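Local atomic coordinates of dUTPase (Streptococcus mutans, PDB entry 3H6X), a protein that probably hydrolyses dUTP to dUMP and diphosphate, as a trimeric jelly-roll enzyme of the dUTPase family. Residues V52-Q57 / G97-Q102. Sequence-based numbering, arbitrary orientation.
Sequences VKAYMQ and GHIFAQ
In the jelly-roll barrel of this trimeric dUTPase, strand 52-55, which pairs along its other edge with strand 6-9, receives the loop that leads into strand 100-105, and V52, K53 and A54 meet G97, H98 and I99 there. One direct backbone hydrogen bond joins them: I99 N donates to V52 O at 2.9 Å, approaching nearly in line with the carbonyl (C=O...N 171°). Two residues further along strand 52-55, the pairing is relayed by a water, which accepts from A54 N at 2.8 Å and donates to G97 O. That same carbonyl also faces K53 CA in a CA-H...O contact of 3.5 Å, with K53 CB packed beside it.

The side chain of I99 leans over the strand. Its CG1 lies anti to the carbonyl carbon (chi1 -67°), and CD1 beyond it reaches A54 CB at 4.0 Å and, more loosely, V52 CG2. L62 and L64 of strand 60-66 also touch I99, adding that strand to the apolar patch. H98 starts away from the strand, CG anti to its backbone N (chi1 -172°), but the edge of its ring comes back and sets CD2 3.9 Å from V52 O; F100 CD1 lies over one ring face, toward the rim. NE2 of this imidazole is hydrogen-bonded to G51 N, just ahead of the strand. K53, extended beyond CG, carries NZ away to a salt bridge with E96 and a hydrogen bond to N91.

Backbone pairing is thus limited to one direct bond and one water bridge, beyond which the chains diverge; the bonds of H98 NE2 to G51 N and of K53 NZ to E96 and N91, in the loop before G97, add side-chain ties between loop and strand.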
ATOM      1  N   VAL B  52      19.678   7.656   0.062  1.00  5.37           N
ATOM      2  CA  VAL B  52      20.045   6.453   0.814  1.00  5.41           C
ATOM      3  C   VAL B  52      19.765   5.137   0.090  1.00  5.90           C
ATOM      4  O   VAL B  52      18.978   5.084  -0.852  1.00  5.44           O
ATOM      5  CB  VAL B  52      19.352   6.418   2.202  1.00  5.44           C
ATOM      6  CG1 VAL B  52      19.788   7.617   3.060  1.00  7.39           C
ATOM      7  CG2 VAL B  52      17.832   6.347   2.065  1.00  6.70           C
ATOM      8  N   LYS B  53      20.469   4.093   0.522  1.00  4.76           N
ATOM      9  CA  LYS B  53      20.210   2.723   0.086  1.00  5.30           C
ATOM     10  C   LYS B  53      19.925   1.907   1.338  1.00  6.85           C
ATOM     11  O   LYS B  53      20.201   2.360   2.448  1.00  5.91           O
ATOM     12  CB  LYS B  53      21.429   2.157  -0.649  1.00  6.25           C
ATOM     13  CG  LYS B  53      22.740   2.333   0.129  1.00  7.32           C
ATOM     14  CD  LYS B  53      23.965   1.931  -0.725  1.00  8.38           C
ATOM     15  CE  LYS B  53      25.261   2.135   0.064  1.00  9.31           C
ATOM     16  NZ  LYS B  53      26.489   1.932  -0.816  1.00 10.85           N
ATOM     17  N   ALA B  54      19.341   0.722   1.175  1.00  6.09           N
ATOM     18  CA  ALA B  54      18.951  -0.068   2.349  1.00  6.25           C
ATOM     19  C   ALA B  54      19.402  -1.507   2.203  1.00  5.29           C
ATOM     20  O   ALA B  54      19.203  -2.099   1.175  1.00  6.43           O
ATOM     21  CB  ALA B  54      17.433  -0.026   2.553  1.00  5.35           C
ATOM     22  N   TYR B  55      19.997  -2.052   3.257  1.00  4.70           N
ATOM     23  CA  TYR B  55      20.393  -3.459   3.287  1.00  5.30           C
ATOM     24  C   TYR B  55      19.469  -4.173   4.265  1.00  6.55           C
ATOM     25  O   TYR B  55      18.884  -3.531   5.144  1.00  5.94           O
ATOM     26  CB  TYR B  55      21.873  -3.603   3.709  1.00  6.74           C
ATOM     27  CG  TYR B  55      22.178  -3.046   5.074  1.00  7.17           C
ATOM     28  CD1 TYR B  55      22.129  -3.859   6.208  1.00  7.24           C
ATOM     29  CD2 TYR B  55      22.521  -1.701   5.231  1.00  7.42           C
ATOM     30  CE1 TYR B  55      22.419  -3.353   7.466  1.00  8.14           C
ATOM     31  CE2 TYR B  55      22.798  -1.169   6.492  1.00  8.82           C
ATOM     32  CZ  TYR B  55      22.746  -2.003   7.599  1.00 10.64           C
ATOM     33  OH  TYR B  55      23.013  -1.471   8.854  1.00 10.28           O
HETATM   34  N   MSE B  56      19.295  -5.479   4.083  1.00  5.88           N
HETATM   35  CA  MSE B  56      18.423  -6.246   4.973  1.00  6.57           C
HETATM   36  C   MSE B  56      18.782  -7.721   4.855  1.00  7.21           C
HETATM   37  O   MSE B  56      19.697  -8.086   4.100  1.00  7.81           O
HETATM   38  CB  MSE B  56      16.956  -6.018   4.580  1.00  6.10           C
HETATM   39  CG  MSE B  56      16.707  -6.398   3.128  1.00  6.80           C
HETATM   40 SE   MSE B  56      15.151  -5.501   2.343  0.89  9.73          SE
HETATM   41  CE  MSE B  56      14.887  -4.140   3.697  1.00 24.67           C
ATOM     42  N   GLN B  57      18.081  -8.569   5.596  1.00  5.42           N
ATOM     43  CA  GLN B  57      18.417  -9.993   5.574  1.00  7.40           C
ATOM     44  C   GLN B  57      17.667 -10.701   4.476  1.00  8.32           C
ATOM     45  O   GLN B  57      16.736 -10.147   3.897  1.00  6.17           O
ATOM     46  CB  GLN B  57      18.089 -10.631   6.922  1.00  8.89           C
ATOM     47  CG  GLN B  57      18.774  -9.894   8.057  1.00 10.75           C
ATOM     48  CD  GLN B  57      18.896 -10.714   9.294  1.00 31.21           C
ATOM     49  OE1 GLN B  57      19.591 -11.733   9.298  1.00 25.37           O
ATOM     50  NE2 GLN B  57      18.254 -10.258  10.381  1.00 35.02           N
ATOM     51  N   GLY B  97      21.637   1.184  -5.571  1.00  6.73           N
ATOM     52  CA  GLY B  97      20.479   0.920  -4.730  1.00  7.71           C
ATOM     53  C   GLY B  97      19.853   2.177  -4.173  1.00  7.12           C
ATOM     54  O   GLY B  97      19.078   2.141  -3.214  1.00  5.80           O
ATOM     55  N   HIS B  98      20.170   3.301  -4.803  1.00  5.95           N
ATOM     56  CA  HIS B  98      19.588   4.585  -4.406  1.00  5.77           C
ATOM     57  C   HIS B  98      18.069   4.513  -4.457  1.00  7.16           C
ATOM     58  O   HIS B  98      17.481   4.220  -5.496  1.00  6.82           O
ATOM     59  CB  HIS B  98      20.086   5.665  -5.357  1.00  6.22           C
ATOM     60  CG  HIS B  98      19.712   7.069  -4.952  1.00  6.72           C
ATOM     61  ND1 HIS B  98      19.947   8.144  -5.768  1.00  7.45           N
ATOM     62  CD2 HIS B  98      19.114   7.539  -3.831  1.00  6.71           C
ATOM     63  CE1 HIS B  98      19.513   9.252  -5.155  1.00  6.63           C
ATOM     64  NE2 HIS B  98      19.025   8.908  -3.984  1.00  6.78           N
ATOM     65  N   ILE B  99      17.429   4.790  -3.331  1.00  5.17           N
ATOM     66  CA  ILE B  99      15.980   4.748  -3.244  1.00  6.61           C
ATOM     67  C   ILE B  99      15.381   6.077  -3.700  1.00  5.77           C
ATOM     68  O   ILE B  99      15.813   7.136  -3.257  1.00  6.50           O
ATOM     69  CB  ILE B  99      15.552   4.468  -1.791  1.00  6.03           C
ATOM     70  CG1 ILE B  99      15.969   3.046  -1.388  1.00  5.79           C
ATOM     71  CG2 ILE B  99      14.030   4.664  -1.619  1.00  7.46           C
ATOM     72  CD1 ILE B  99      15.919   2.820   0.109  1.00  6.94           C
ATOM     73  N   PHE B 100      14.456   6.003  -4.661  1.00  7.46           N
ATOM     74  CA  PHE B 100      13.682   7.156  -5.120  1.00  7.45           C
ATOM     75  C   PHE B 100      12.219   6.969  -4.753  1.00  8.84           C
ATOM     76  O   PHE B 100      11.715   5.836  -4.759  1.00 11.37           O
ATOM     77  CB  PHE B 100      13.769   7.302  -6.641  1.00  9.21           C
ATOM     78  CG  PHE B 100      15.110   7.752  -7.141  1.00  9.56           C
ATOM     79  CD1 PHE B 100      16.142   6.841  -7.295  1.00 11.29           C
ATOM     80  CD2 PHE B 100      15.329   9.084  -7.491  1.00  9.13           C
ATOM     81  CE1 PHE B 100      17.390   7.253  -7.766  1.00 11.04           C
ATOM     82  CE2 PHE B 100      16.551   9.493  -7.978  1.00 12.26           C
ATOM     83  CZ  PHE B 100      17.590   8.581  -8.103  1.00 11.60           C
ATOM     84  N   ALA B 101      11.546   8.078  -4.456  1.00  6.76           N
ATOM     85  CA  ALA B 101      10.094   8.087  -4.250  1.00  7.84           C
ATOM     86  C   ALA B 101       9.408   8.674  -5.489  1.00  7.29           C
ATOM     87  O   ALA B 101       9.682   9.807  -5.878  1.00  8.63           O
ATOM     88  CB  ALA B 101       9.757   8.914  -3.016  1.00  9.51           C
ATOM     89  N   GLN B 102       8.550   7.895  -6.129  1.00  6.88           N
ATOM     90  CA  GLN B 102       7.864   8.343  -7.342  1.00  8.03           C
ATOM     91  C   GLN B 102       6.616   9.153  -6.977  1.00  8.21           C
ATOM     92  O   GLN B 102       5.571   8.581  -6.657  1.00  7.71           O
ATOM     93  CB  GLN B 102       7.487   7.116  -8.178  1.00  8.77           C
ATOM     94  CG  GLN B 102       7.151   7.414  -9.637  1.00 12.44           C
ATOM     95  CD  GLN B 102       6.742   6.164 -10.401  1.00 16.27           C
ATOM     96  OE1 GLN B 102       7.222   5.059 -10.130  1.00 18.91           O
ATOM     97  NE2 GLN B 102       5.834   6.335 -11.357  1.00 17.73           N
TER
HETATM   98  O   HOH W   1      18.837  -0.033  -1.504  1.00  8.12           O